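Local coordinates for nucleoporin-like protein RIP (Homo sapiens, PDB 2OLM), which is required for vesicle docking or fusion during acrosome biogenesis and serves HIV-1 Rev as a cofactor in moving viral RNA, here represented by its zinc-binding Arf-GAP domain, at residues S50-L55 with H62-I67; T37-T42 with E78-H83; A102-R107 with K113-E118; R56-P61 with K119-R124. All blocks are in the same frame, centred on the assembly; numbering follows the deposited sequence. Where two conformers were deposited one is given.

Contact 1: residues S50-L55 with H62-I67. With ZN (zinc ion), chain B; SO4 (sulfate ion), chain C.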
loop_
_atom_site.group_PDB
_atom_site.type_symbol
_atom_site.label_atom_id
_atom_site.label_comp_id
_atom_site.label_asym_id
_atom_site.label_seq_id
_atom_site.Cartn_x
_atom_site.Cartn_y
_atom_site.Cartn_z
ATOM N N SER A 50 -19.423 -0.441 3.125
ATOM C CA SER A 50 -20.828 -0.615 3.253
ATOM C C SER A 50 -21.342 -1.692 2.277
ATOM O O SER A 50 -22.101 -2.569 2.653
ATOM C CB SER A 50 -21.565 0.707 3.048
ATOM O OG SER A 50 -22.926 0.529 3.245
ATOM N N CYS A 51 -20.885 -1.604 1.038
ATOM C CA CYS A 51 -21.293 -2.623 0.086
ATOM C C CYS A 51 -20.727 -3.965 0.459
ATOM O O CYS A 51 -21.441 -4.972 0.278
ATOM C CB CYS A 51 -20.854 -2.249 -1.311
ATOM S SG CYS A 51 -21.837 -0.873 -2.036
ATOM N N SER A 52 -19.507 -4.009 1.009
ATOM C CA SER A 52 -18.953 -5.276 1.491
ATOM C C SER A 52 -19.862 -5.904 2.552
ATOM O O SER A 52 -20.116 -7.115 2.549
ATOM C CB SER A 52 -17.573 -5.077 2.047
ATOM O OG SER A 52 -16.647 -4.675 1.067
ATOM N N GLY A 53 -20.375 -5.091 3.475
ATOM C CA GLY A 53 -21.308 -5.614 4.451
ATOM C C GLY A 53 -22.548 -6.230 3.812
ATOM O O GLY A 53 -23.024 -7.291 4.231
ATOM N N SER A 54 -23.094 -5.568 2.787
ATOM C CA SER A 54 -24.260 -6.095 2.075
ATOM C C SER A 54 -23.959 -7.364 1.242
ATOM O O SER A 54 -24.788 -8.273 1.187
ATOM C CB SER A 54 -24.894 -5.032 1.182
ATOM O OG SER A 54 -25.412 -3.986 2.015
ATOM N N LEU A 55 -22.785 -7.408 0.633
ATOM C CA LEU A 55 -22.325 -8.587 -0.120
ATOM C C LEU A 55 -22.228 -9.801 0.776
ATOM O O LEU A 55 -22.437 -10.955 0.311
ATOM C CB LEU A 55 -20.977 -8.290 -0.729
ATOM C CG LEU A 55 -20.992 -7.367 -1.989
ATOM C CD1 LEU A 55 -19.604 -6.787 -2.274
ATOM C CD2 LEU A 55 -21.565 -8.102 -3.244
ATOM N N HIS A 62 -20.547 -13.207 -0.878
ATOM C CA HIS A 62 -19.324 -12.904 -1.616
ATOM C C HIS A 62 -18.143 -12.722 -0.649
ATOM O O HIS A 62 -18.347 -12.265 0.486
ATOM C CB HIS A 62 -19.500 -11.694 -2.519
ATOM C CG HIS A 62 -20.378 -11.950 -3.711
ATOM N ND1 HIS A 62 -20.230 -11.282 -4.905
ATOM C CD2 HIS A 62 -21.371 -12.853 -3.913
ATOM C CE1 HIS A 62 -21.130 -11.722 -5.768
ATOM N NE2 HIS A 62 -21.826 -12.683 -5.201
ATOM N N ARG A 63 -16.963 -13.070 -1.118
ATOM C CA ARG A 63 -15.764 -13.104 -0.311
ATOM C C ARG A 63 -15.025 -11.806 -0.444
ATOM O O ARG A 63 -14.403 -11.553 -1.452
ATOM C CB ARG A 63 -14.878 -14.247 -0.795
ATOM C CG ARG A 63 -13.720 -14.590 0.102
ATOM C CD ARG A 63 -14.133 -15.193 1.423
ATOM N NE ARG A 63 -12.933 -15.665 2.114
ATOM C CZ ARG A 63 -12.164 -14.928 2.892
ATOM N NH1 ARG A 63 -12.501 -13.701 3.251
ATOM N NH2 ARG A 63 -11.061 -15.440 3.379
ATOM N N VAL A 64 -15.057 -10.986 0.597
ATOM C CA VAL A 64 -14.392 -9.677 0.581
ATOM C C VAL A 64 -13.169 -9.689 1.485
ATOM O O VAL A 64 -13.210 -10.252 2.579
ATOM C CB VAL A 64 -15.347 -8.554 0.966
ATOM C CG1 VAL A 64 -16.518 -8.429 -0.060
ATOM C CG2 VAL A 64 -15.888 -8.750 2.404
ATOM N N LYS A 65 -12.102 -9.046 1.020
ATOM C CA LYS A 65 -10.846 -8.977 1.715
ATOM C C LYS A 65 -10.349 -7.542 1.707
ATOM O O LYS A 65 -10.445 -6.806 0.714
ATOM C CB LYS A 65 -9.823 -9.861 1.047
ATOM C CG LYS A 65 -10.216 -11.334 1.058
ATOM C CD LYS A 65 -9.060 -12.243 0.627
ATOM C CE LYS A 65 -9.430 -13.676 0.730
ATOM N NZ LYS A 65 -8.197 -14.553 0.670
ATOM N N SER A 66 -9.804 -7.115 2.844
ATOM C CA SER A 66 -9.343 -5.729 3.035
ATOM C C SER A 66 -8.178 -5.408 2.116
ATOM O O SER A 66 -7.227 -6.150 2.058
ATOM C CB SER A 66 -8.908 -5.569 4.467
ATOM O OG SER A 66 -8.170 -4.354 4.627
ATOM N N ILE A 67 -8.288 -4.284 1.409
ATOM C CA ILE A 67 -7.186 -3.846 0.548
ATOM C C ILE A 67 -5.895 -3.617 1.323
ATOM O O ILE A 67 -4.822 -4.062 0.899
ATOM C CB ILE A 67 -7.582 -2.600 -0.265
ATOM C CG1 ILE A 67 -8.699 -2.960 -1.271
ATOM C CG2 ILE A 67 -6.366 -1.985 -0.974
ATOM C CD1 ILE A 67 -9.255 -1.812 -2.015
HETATM ZN ZN ZN B . -20.162 0.755 -2.293
HETATM S S SO4 C . -9.523 -12.539 5.333
HETATM O O1 SO4 C . -9.161 -13.852 4.793
HETATM O O2 SO4 C . -8.859 -11.505 4.602
HETATM O O3 SO4 C . -9.100 -12.546 6.752
HETATM O O4 SO4 C . -11.003 -12.335 5.273
#
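Leu55, at the end of helix 49-55, gives its carbonyl O to the backbone N of His62 at 3.2 Å, a nearly straight bond (163° at the hydrogen) that brings the chain back toward strand 64-66. Leu55 reaches forward with both methyls: CD2 lies 3.8 Å from His62 ND1, and CD1 meets Val64 CG1 at 4.1 Å. That same CG1, set anti to the carbonyl carbon (chi1 -63°), also lies 3.9 Å from Ser52 OG, a hydroxyl already bonded to the carbonyl of Cys48. His62 ND1 is likewise engaged, with Asn40 of the neighbouring strand 38-40. Arg63, just before the strand and pointing away from the helix, holds a sulfate, probably from the crystallisation liquor, through NH1 and NH2, each 2.9 Å from its own oxygen, O4 and O1. One turn before Leu55, Cys51 SG binds zinc together with Cys28, Cys31 and Cys48, so the helix that packs on the strand also carries the last ligand of the four-cysteine zinc finger of the Arf-GAP domain.

Contact 2: residues T37-T42 with E78-H83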
loop_
_atom_site.group_PDB
_atom_site.type_symbol
_atom_site.label_atom_id
_atom_site.label_comp_id
_atom_site.label_asym_id
_atom_site.label_seq_id
_atom_site.Cartn_x
_atom_site.Cartn_y
_atom_site.Cartn_z
ATOM N N THR A 37 -12.396 0.018 -0.358
ATOM C CA THR A 37 -11.612 -0.397 0.796
ATOM C C THR A 37 -11.380 -1.927 0.829
ATOM O O THR A 37 -10.566 -2.424 1.596
ATOM C CB THR A 37 -12.361 -0.019 2.071
ATOM O OG1 THR A 37 -13.734 -0.384 1.964
ATOM C CG2 THR A 37 -12.301 1.514 2.280
ATOM N N TYR A 38 -12.200 -2.686 0.067
ATOM C CA TYR A 38 -12.124 -4.153 -0.007
ATOM C C TYR A 38 -12.075 -4.601 -1.456
ATOM O O TYR A 38 -12.491 -3.888 -2.347
ATOM C CB TYR A 38 -13.337 -4.809 0.679
ATOM C CG TYR A 38 -13.227 -4.659 2.192
ATOM C CD1 TYR A 38 -12.792 -5.706 2.983
ATOM C CD2 TYR A 38 -13.483 -3.449 2.792
ATOM C CE1 TYR A 38 -12.620 -5.560 4.334
ATOM C CE2 TYR A 38 -13.316 -3.291 4.162
ATOM C CZ TYR A 38 -12.877 -4.340 4.906
ATOM O OH TYR A 38 -12.651 -4.150 6.273
ATOM N N VAL A 39 -11.521 -5.782 -1.657
ATOM C CA VAL A 39 -11.735 -6.496 -2.925
ATOM C C VAL A 39 -12.735 -7.609 -2.702
ATOM O O VAL A 39 -12.739 -8.309 -1.683
ATOM C CB VAL A 39 -10.474 -7.084 -3.561
ATOM C CG1 VAL A 39 -9.540 -5.954 -4.121
ATOM C CG2 VAL A 39 -9.761 -8.002 -2.591
ATOM N N ASN A 40 -13.642 -7.732 -3.674
ATOM C CA ASN A 40 -14.602 -8.806 -3.721
ATOM C C ASN A 40 -13.985 -9.867 -4.596
ATOM O O ASN A 40 -13.978 -9.764 -5.823
ATOM C CB ASN A 40 -15.935 -8.349 -4.256
ATOM C CG ASN A 40 -16.909 -9.456 -4.415
ATOM O OD1 ASN A 40 -16.547 -10.594 -4.194
ATOM N ND2 ASN A 40 -18.165 -9.139 -4.798
ATOM N N MET A 41 -13.384 -10.870 -3.954
ATOM C CA MET A 41 -12.696 -11.956 -4.646
ATOM C C MET A 41 -13.605 -12.908 -5.390
ATOM O O MET A 41 -13.160 -13.616 -6.271
ATOM C CB MET A 41 -11.839 -12.767 -3.632
ATOM C CG MET A 41 -10.542 -12.027 -3.195
ATOM S SD MET A 41 -9.445 -11.550 -4.555
ATOM C CE MET A 41 -9.307 -13.027 -5.426
ATOM N N THR A 42 -14.878 -12.915 -5.055
ATOM C CA THR A 42 -15.853 -13.733 -5.766
ATOM C C THR A 42 -15.981 -13.331 -7.213
ATOM O O THR A 42 -16.055 -14.199 -8.093
ATOM C CB THR A 42 -17.210 -13.698 -5.033
ATOM O OG1 THR A 42 -17.072 -14.285 -3.732
ATOM C CG2 THR A 42 -18.318 -14.407 -5.830
ATOM N N GLU A 78 -3.160 -11.925 -9.558
ATOM C CA GLU A 78 -3.334 -12.174 -10.992
ATOM C C GLU A 78 -4.795 -12.280 -11.407
ATOM O O GLU A 78 -5.175 -11.794 -12.471
ATOM C CB GLU A 78 -2.573 -13.403 -11.428
ATOM C CG GLU A 78 -1.051 -13.197 -11.318
ATOM C CD GLU A 78 -0.222 -14.336 -11.777
ATOM O OE1 GLU A 78 -0.767 -15.388 -12.141
ATOM O OE2 GLU A 78 1.003 -14.179 -11.763
ATOM N N PHE A 79 -5.624 -12.870 -10.555
ATOM C CA PHE A 79 -7.051 -12.873 -10.828
ATOM C C PHE A 79 -7.592 -11.457 -10.935
ATOM O O PHE A 79 -8.354 -11.108 -11.812
ATOM C CB PHE A 79 -7.784 -13.663 -9.723
ATOM C CG PHE A 79 -9.268 -13.710 -9.913
ATOM C CD1 PHE A 79 -9.798 -14.576 -10.860
ATOM C CD2 PHE A 79 -10.126 -12.865 -9.221
ATOM C CE1 PHE A 79 -11.160 -14.654 -11.081
ATOM C CE2 PHE A 79 -11.516 -12.942 -9.467
ATOM C CZ PHE A 79 -11.996 -13.841 -10.418
ATOM N N LEU A 80 -7.207 -10.611 -9.993
ATOM C CA LEU A 80 -7.648 -9.232 -9.997
ATOM C C LEU A 80 -7.166 -8.468 -11.236
ATOM O O LEU A 80 -7.877 -7.646 -11.769
ATOM C CB LEU A 80 -7.170 -8.527 -8.726
ATOM C CG LEU A 80 -7.861 -8.946 -7.441
ATOM C CD1 LEU A 80 -7.133 -8.431 -6.185
ATOM C CD2 LEU A 80 -9.324 -8.528 -7.417
ATOM N N GLN A 81 -5.946 -8.760 -11.672
ATOM C CA GLN A 81 -5.401 -8.122 -12.877
ATOM C C GLN A 81 -6.227 -8.464 -14.099
ATOM O O GLN A 81 -6.362 -7.644 -14.997
ATOM C CB GLN A 81 -3.968 -8.558 -13.112
ATOM C CG GLN A 81 -3.025 -7.923 -12.107
ATOM C CD GLN A 81 -1.599 -8.334 -12.344
ATOM O OE1 GLN A 81 -1.326 -9.472 -12.765
ATOM N NE2 GLN A 81 -0.668 -7.423 -12.078
ATOM N N LYS A 82 -6.767 -9.681 -14.134
ATOM C CA LYS A 82 -7.613 -10.132 -15.257
ATOM C C LYS A 82 -9.063 -9.683 -15.120
ATOM O O LYS A 82 -9.862 -9.847 -16.058
ATOM C CB LYS A 82 -7.565 -11.649 -15.361
ATOM C CG LYS A 82 -6.218 -12.157 -15.762
ATOM C CD LYS A 82 -6.238 -13.678 -15.926
ATOM C CE LYS A 82 -4.833 -14.241 -16.112
ATOM N NZ LYS A 82 -4.175 -14.634 -14.822
ATOM N N HIS A 83 -9.417 -9.137 -13.957
ATOM C CA HIS A 83 -10.759 -8.661 -13.680
ATOM C C HIS A 83 -10.713 -7.172 -13.352
ATOM O O HIS A 83 -10.272 -6.393 -14.212
ATOM C CB HIS A 83 -11.436 -9.563 -12.618
ATOM C CG HIS A 83 -11.673 -10.938 -13.117
ATOM N ND1 HIS A 83 -10.676 -11.883 -13.168
ATOM C CD2 HIS A 83 -12.754 -11.476 -13.731
ATOM C CE1 HIS A 83 -11.167 -12.984 -13.723
ATOM N NE2 HIS A 83 -12.414 -12.751 -14.090
#
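Leu80 and Met41 meet at about a right angle, the sulfur SD of Met41 lying 4.2 Å from Leu80 CD2. The other methyl of Leu80, CD1, touches Val39 CG1 at 4.0 Å, so one leucine spans two residues of the 37-42 segment. Met41 turns back on itself at chi2 and chi3 (-57° and -50°), which carries its terminal methyl CE to within 3.9 Å of Phe79 CD2. The phenyl ring also has the Met41 carbonyl nearby, with O 3.7 Å from CE2. A second shell sets these groups. His83 lies over the Phe79 ring, with ND1 above its centre; this imidazole is fixed by the bond from ND1 to the carbonyl O of Phe79, 2.8 Å long and within the imidazole plane. On the strand side Asn40 OD1 accepts from Thr42 N at 3.0 Å, an Asx turn that holds Met41 between its ends. Farther out, strand 38-40 is flanked by strands 45-47 and 64-66, and Leu80 also touches Met19 of helix 3-20. Across this interface the attraction is apolar packing, while polar groups of the two segments bond within their own segment or to neighbours such as His62 and Arg63.

Contact 3: residues A102-R107 with K113-E118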
loop_
_atom_site.group_PDB
_atom_site.type_symbol
_atom_site.label_atom_id
_atom_site.label_comp_id
_atom_site.label_asym_id
_atom_site.label_seq_id
_atom_site.Cartn_x
_atom_site.Cartn_y
_atom_site.Cartn_z
ATOM N N ALA A 102 -32.231 0.737 -12.703
ATOM C CA ALA A 102 -32.810 0.733 -11.362
ATOM C C ALA A 102 -31.714 0.577 -10.359
ATOM O O ALA A 102 -31.014 -0.444 -10.374
ATOM C CB ALA A 102 -33.807 -0.413 -11.235
ATOM N N ILE A 103 -31.548 1.571 -9.479
ATOM C CA ILE A 103 -30.599 1.490 -8.345
ATOM C C ILE A 103 -31.308 1.768 -7.027
ATOM O O ILE A 103 -32.334 2.459 -6.987
ATOM C CB ILE A 103 -29.394 2.417 -8.512
ATOM C CG1 ILE A 103 -29.824 3.878 -8.690
ATOM C CG2 ILE A 103 -28.576 1.927 -9.656
ATOM C CD1 ILE A 103 -28.788 4.835 -8.337
ATOM N N PRO A 104 -30.789 1.209 -5.952
ATOM C CA PRO A 104 -31.402 1.437 -4.649
ATOM C C PRO A 104 -30.935 2.748 -4.023
ATOM O O PRO A 104 -29.955 3.347 -4.456
ATOM C CB PRO A 104 -30.859 0.268 -3.821
ATOM C CG PRO A 104 -29.523 0.048 -4.388
ATOM C CD PRO A 104 -29.627 0.312 -5.862
ATOM N N ASP A 105 -31.648 3.145 -2.973
ATOM C CA ASP A 105 -31.136 4.079 -2.012
ATOM C C ASP A 105 -30.097 3.281 -1.242
ATOM O O ASP A 105 -30.456 2.338 -0.487
ATOM C CB ASP A 105 -32.261 4.562 -1.078
ATOM C CG ASP A 105 -31.762 5.451 0.063
ATOM O OD1 ASP A 105 -30.559 5.784 0.151
ATOM O OD2 ASP A 105 -32.614 5.823 0.899
ATOM N N PHE A 106 -28.845 3.642 -1.436
ATOM C CA PHE A 106 -27.764 2.918 -0.785
ATOM C C PHE A 106 -27.687 3.134 0.740
ATOM O O PHE A 106 -26.928 2.444 1.422
ATOM C CB PHE A 106 -26.447 3.198 -1.485
ATOM C CG PHE A 106 -26.314 2.461 -2.823
ATOM C CD1 PHE A 106 -25.936 1.114 -2.849
ATOM C CD2 PHE A 106 -26.596 3.104 -4.035
ATOM C CE1 PHE A 106 -25.831 0.424 -4.062
ATOM C CE2 PHE A 106 -26.481 2.409 -5.262
ATOM C CZ PHE A 106 -26.111 1.063 -5.251
ATOM N N ARG A 107 -28.483 4.054 1.282
ATOM C CA ARG A 107 -28.514 4.226 2.741
ATOM C C ARG A 107 -29.368 3.147 3.383
ATOM O O ARG A 107 -29.321 2.971 4.612
ATOM C CB ARG A 107 -29.020 5.635 3.117
ATOM N N LYS A 113 -29.460 -5.039 -0.529
ATOM C CA LYS A 113 -29.533 -6.503 -0.689
ATOM C C LYS A 113 -30.287 -6.939 -1.938
ATOM O O LYS A 113 -29.775 -7.779 -2.717
ATOM C CB LYS A 113 -30.145 -7.185 0.546
ATOM C CG LYS A 113 -30.194 -8.730 0.402
ATOM C CD LYS A 113 -30.526 -9.416 1.710
ATOM C CE LYS A 113 -30.340 -10.919 1.570
ATOM N NZ LYS A 113 -31.510 -11.532 0.941
ATOM N N GLU A 114 -31.502 -6.422 -2.125
ATOM C CA GLU A 114 -32.364 -6.802 -3.232
ATOM C C GLU A 114 -31.661 -6.458 -4.551
ATOM O O GLU A 114 -31.711 -7.230 -5.502
ATOM C CB GLU A 114 -33.719 -6.056 -3.156
ATOM N N PHE A 115 -30.999 -5.304 -4.576
ATOM C CA PHE A 115 -30.243 -4.860 -5.764
ATOM C C PHE A 115 -29.074 -5.791 -6.086
ATOM O O PHE A 115 -28.904 -6.223 -7.222
ATOM C CB PHE A 115 -29.754 -3.446 -5.577
ATOM C CG PHE A 115 -28.774 -2.998 -6.655
ATOM C CD1 PHE A 115 -29.199 -2.745 -7.954
ATOM C CD2 PHE A 115 -27.445 -2.819 -6.368
ATOM C CE1 PHE A 115 -28.305 -2.327 -8.916
ATOM C CE2 PHE A 115 -26.547 -2.423 -7.349
ATOM C CZ PHE A 115 -26.997 -2.173 -8.629
ATOM N N LEU A 116 -28.289 -6.147 -5.081
ATOM C CA LEU A 116 -27.173 -7.058 -5.264
ATOM C C LEU A 116 -27.666 -8.456 -5.692
ATOM O O LEU A 116 -27.032 -9.120 -6.512
ATOM C CB LEU A 116 -26.320 -7.139 -4.006
ATOM C CG LEU A 116 -25.656 -5.865 -3.568
ATOM C CD1 LEU A 116 -24.992 -6.105 -2.180
ATOM C CD2 LEU A 116 -24.670 -5.380 -4.529
ATOM N N GLN A 117 -28.804 -8.902 -5.169
ATOM C CA GLN A 117 -29.436 -10.133 -5.672
ATOM C C GLN A 117 -29.782 -10.045 -7.151
ATOM O O GLN A 117 -29.539 -10.984 -7.904
ATOM C CB GLN A 117 -30.648 -10.533 -4.853
ATOM C CG GLN A 117 -30.282 -11.002 -3.469
ATOM C CD GLN A 117 -31.467 -11.410 -2.625
ATOM O OE1 GLN A 117 -31.279 -12.087 -1.614
ATOM N NE2 GLN A 117 -32.671 -11.006 -3.008
ATOM N N GLU A 118 -30.373 -8.914 -7.548
ATOM C CA GLU A 118 -30.705 -8.746 -8.967
ATOM C C GLU A 118 -29.463 -8.721 -9.812
ATOM O O GLU A 118 -29.446 -9.282 -10.897
ATOM C CB GLU A 118 -31.574 -7.507 -9.173
ATOM C CG GLU A 118 -33.012 -7.780 -8.753
ATOM C CD GLU A 118 -33.983 -6.753 -9.218
ATOM O OE1 GLU A 118 -33.543 -5.648 -9.627
ATOM O OE2 GLU A 118 -35.191 -7.062 -9.101
#
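The loop leading into helix 109-121 folds back over the helix it precedes, and Phe115 is the residue it covers. Pro104 lies on one face of that ring: its CD sits 3.8 Å from the ring centroid and 24° off the normal, a CH-pi contact, with CD 3.5 Å from CG of Phe115 nearer the rim. Phe106 comes in edge first, its plane at 86° to that of Phe115 and the centroids 5.9 Å apart, an offset edge-to-face pair in which Phe106 CZ approaches Phe115 CE2. Pro104 also puts CG against a face of Phe106, so the pyrrolidine touches both aromatics. On the side of the Phe115 ring away from CE2, CE1 has the Ala102 carbonyl O at 3.6 Å. Just after Pro104, Asp105 OD1 accepts from Arg107 N at 2.9 Å, an Asx turn in the approach to helix 109-121. Around this cluster, Trp125 adds another ring against Phe115, Phe106 reaches Cys31 of the zinc site, and Leu116 on the same helix packs on Ser54 and Leu55 of helix 49-55.

Contact 4: residues R56-P61 with K119-R124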
loop_
_atom_site.group_PDB
_atom_site.type_symbol
_atom_site.label_atom_id
_atom_site.label_comp_id
_atom_site.label_asym_id
_atom_site.label_seq_id
_atom_site.Cartn_x
_atom_site.Cartn_y
_atom_site.Cartn_z
ATOM N N ARG A 56 -21.879 -9.592 2.040
ATOM C CA ARG A 56 -21.871 -10.711 3.021
ATOM C C ARG A 56 -23.268 -11.195 3.415
ATOM O O ARG A 56 -23.406 -12.271 4.026
ATOM C CB ARG A 56 -21.080 -10.344 4.287
ATOM C CG ARG A 56 -19.648 -10.073 4.016
ATOM C CD ARG A 56 -18.921 -11.238 3.474
ATOM N NE ARG A 56 -19.034 -12.414 4.320
ATOM C CZ ARG A 56 -18.615 -13.631 3.977
ATOM N NH1 ARG A 56 -18.068 -13.898 2.788
ATOM N NH2 ARG A 56 -18.773 -14.621 4.858
ATOM N N GLY A 57 -24.276 -10.435 3.072
ATOM C CA GLY A 57 -25.661 -10.850 3.321
ATOM C C GLY A 57 -26.269 -11.659 2.198
ATOM O O GLY A 57 -27.377 -12.190 2.335
ATOM N N LEU A 58 -25.571 -11.802 1.061
ATOM C CA LEU A 58 -26.049 -12.700 0.027
ATOM C C LEU A 58 -25.837 -14.141 0.475
ATOM O O LEU A 58 -25.050 -14.425 1.339
ATOM C CB LEU A 58 -25.295 -12.443 -1.269
ATOM C CG LEU A 58 -25.415 -11.038 -1.893
ATOM C CD1 LEU A 58 -24.580 -10.863 -3.091
ATOM C CD2 LEU A 58 -26.912 -10.808 -2.260
ATOM N N ASN A 59 -26.611 -15.027 -0.123
ATOM C CA ASN A 59 -26.420 -16.444 0.083
ATOM C C ASN A 59 -26.328 -17.187 -1.248
ATOM O O ASN A 59 -27.301 -17.209 -2.003
ATOM C CB ASN A 59 -27.548 -17.026 0.896
ATOM C CG ASN A 59 -27.190 -18.359 1.479
ATOM O OD1 ASN A 59 -26.009 -18.755 1.514
ATOM N ND2 ASN A 59 -28.208 -19.069 1.983
ATOM N N PRO A 60 -25.165 -17.742 -1.604
ATOM C CA PRO A 60 -23.939 -17.683 -0.814
ATOM C C PRO A 60 -23.328 -16.278 -0.797
ATOM O O PRO A 60 -23.496 -15.504 -1.754
ATOM C CB PRO A 60 -23.001 -18.690 -1.506
ATOM C CG PRO A 60 -23.887 -19.463 -2.455
ATOM C CD PRO A 60 -24.958 -18.511 -2.826
ATOM N N PRO A 61 -22.607 -15.956 0.285
ATOM C CA PRO A 61 -22.049 -14.606 0.381
ATOM C C PRO A 61 -20.824 -14.427 -0.449
ATOM O O PRO A 61 -20.078 -15.382 -0.650
ATOM C CB PRO A 61 -21.660 -14.489 1.859
ATOM C CG PRO A 61 -21.396 -15.907 2.276
ATOM C CD PRO A 61 -22.309 -16.760 1.505
ATOM N N LYS A 119 -28.393 -8.138 -9.290
ATOM C CA LYS A 119 -27.152 -7.964 -10.058
ATOM C C LYS A 119 -26.433 -9.303 -10.265
ATOM O O LYS A 119 -26.023 -9.647 -11.375
ATOM C CB LYS A 119 -26.225 -6.947 -9.372
ATOM C CG LYS A 119 -24.980 -6.595 -10.099
ATOM C CD LYS A 119 -24.283 -5.403 -9.432
ATOM C CE LYS A 119 -22.981 -5.048 -10.098
ATOM N NZ LYS A 119 -22.288 -3.826 -9.482
ATOM N N TYR A 120 -26.239 -10.023 -9.161
ATOM C CA TYR A 120 -25.352 -11.182 -9.146
ATOM C C TYR A 120 -26.061 -12.517 -9.219
ATOM O O TYR A 120 -25.516 -13.444 -9.790
ATOM C CB TYR A 120 -24.421 -11.161 -7.903
ATOM C CG TYR A 120 -23.464 -9.993 -7.915
ATOM C CD1 TYR A 120 -22.414 -9.920 -8.820
ATOM C CD2 TYR A 120 -23.634 -8.942 -7.049
ATOM C CE1 TYR A 120 -21.561 -8.819 -8.843
ATOM C CE2 TYR A 120 -22.792 -7.857 -7.059
ATOM C CZ TYR A 120 -21.755 -7.799 -7.969
ATOM O OH TYR A 120 -20.874 -6.740 -8.044
ATOM N N GLU A 121 -27.246 -12.616 -8.616
ATOM C CA GLU A 121 -27.966 -13.901 -8.536
ATOM C C GLU A 121 -28.955 -14.049 -9.686
ATOM O O GLU A 121 -28.890 -15.015 -10.473
ATOM C CB GLU A 121 -28.652 -14.069 -7.178
ATOM C CG GLU A 121 -27.710 -13.958 -5.979
ATOM C CD GLU A 121 -28.354 -14.214 -4.643
ATOM O OE1 GLU A 121 -29.578 -14.410 -4.586
ATOM O OE2 GLU A 121 -27.606 -14.226 -3.653
ATOM N N LYS A 122 -29.842 -13.061 -9.811
ATOM C CA LYS A 122 -30.836 -13.086 -10.881
ATOM C C LYS A 122 -30.266 -12.600 -12.219
ATOM O O LYS A 122 -30.868 -12.864 -13.253
ATOM C CB LYS A 122 -32.039 -12.271 -10.487
ATOM C CG LYS A 122 -32.707 -12.791 -9.198
ATOM C CD LYS A 122 -33.836 -11.942 -8.765
ATOM C CE LYS A 122 -34.441 -12.434 -7.465
ATOM N NZ LYS A 122 -35.167 -11.327 -6.777
ATOM N N LYS A 123 -29.125 -11.901 -12.196
ATOM C CA LYS A 123 -28.427 -11.519 -13.415
ATOM C C LYS A 123 -29.280 -10.624 -14.310
ATOM O O LYS A 123 -29.329 -10.802 -15.537
ATOM C CB LYS A 123 -27.921 -12.776 -14.132
ATOM C CG LYS A 123 -26.727 -13.318 -13.439
ATOM C CD LYS A 123 -26.372 -14.701 -13.882
ATOM C CE LYS A 123 -25.112 -15.143 -13.170
ATOM N NZ LYS A 123 -24.806 -16.561 -13.451
ATOM N N ARG A 124 -29.889 -9.632 -13.716
ATOM C CA ARG A 124 -30.792 -8.757 -14.450
ATOM C C ARG A 124 -30.081 -8.001 -15.595
ATOM O O ARG A 124 -30.729 -7.742 -16.647
ATOM C CB ARG A 124 -31.416 -7.757 -13.499
ATOM C CG ARG A 124 -32.330 -6.733 -14.179
ATOM C CD ARG A 124 -33.155 -6.034 -13.146
ATOM N NE ARG A 124 -34.016 -5.021 -13.751
ATOM C CZ ARG A 124 -34.790 -4.204 -13.056
ATOM N NH1 ARG A 124 -34.859 -4.330 -11.741
ATOM N NH2 ARG A 124 -35.528 -3.293 -13.686
HETATM O O HOH W 1 -28.859 -13.838 -1.302
HETATM O O HOH W 2 -25.163 -15.310 -4.018
#
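Leu58 and Glu121 are the nearest CA pair of the two segments, 8.9 Å apart: an irregular loop runs past the last part of helix 109-121, where the turns widen to pi type, and the loop holds a cis peptide before Pro60. Side chains and water span the gap. Glu121 has CG anti to its carbonyl carbon (chi1 -56°) and is extended from there, which carries the carboxylate alongside Leu58, the two side chains running past each other in opposite directions. OE2 rests 3.8 Å from Leu58 CD2, while Leu58 itself also packs on Leu116 and Gln117 of the helix. The same oxygen comes within 3.4 Å of the Asn59 carbonyl O; both are acceptors, so this is a close approach without a bond. Two waters do the binding. One donates to Glu121 OE2 at 2.7 Å and accepts from Asn59 N at 2.8 Å; the other donates both to OE2 and, at 2.8 Å, to the Pro60 carbonyl O. A single carboxylate oxygen therefore accepts two hydrogen bonds from water, which probably favours its charged form and eases the nearness of the Asn59 carbonyl. The polar link between the loop and Glu121 is made through solvent.

In the fold
All four contacts lie within the Arf-GAP domain. Contacts 1 and 2, centres 11 Å apart, share the antiparallel sheet: strands 64-66 and 38-40 are neighbours in it, with helix 49-55 packed at one and helix 74-82 at the other. Along the chain contact 1 is nested inside the loop closed by contact 2. Contacts 3 and 4, also 11 Å between centres, both use helix 109-121, joined by the salt bridge from Glu118 to Arg124. Contact 4 crosses contacts 1 and 2 in sequence, tying the loop after helix 49-55 to helix 109-121, and Leu116 packs on helix 49-55. Contacts 2 and 3 are most distant, about 21 Å between centres, one at the sheet and the other at helix 109-121.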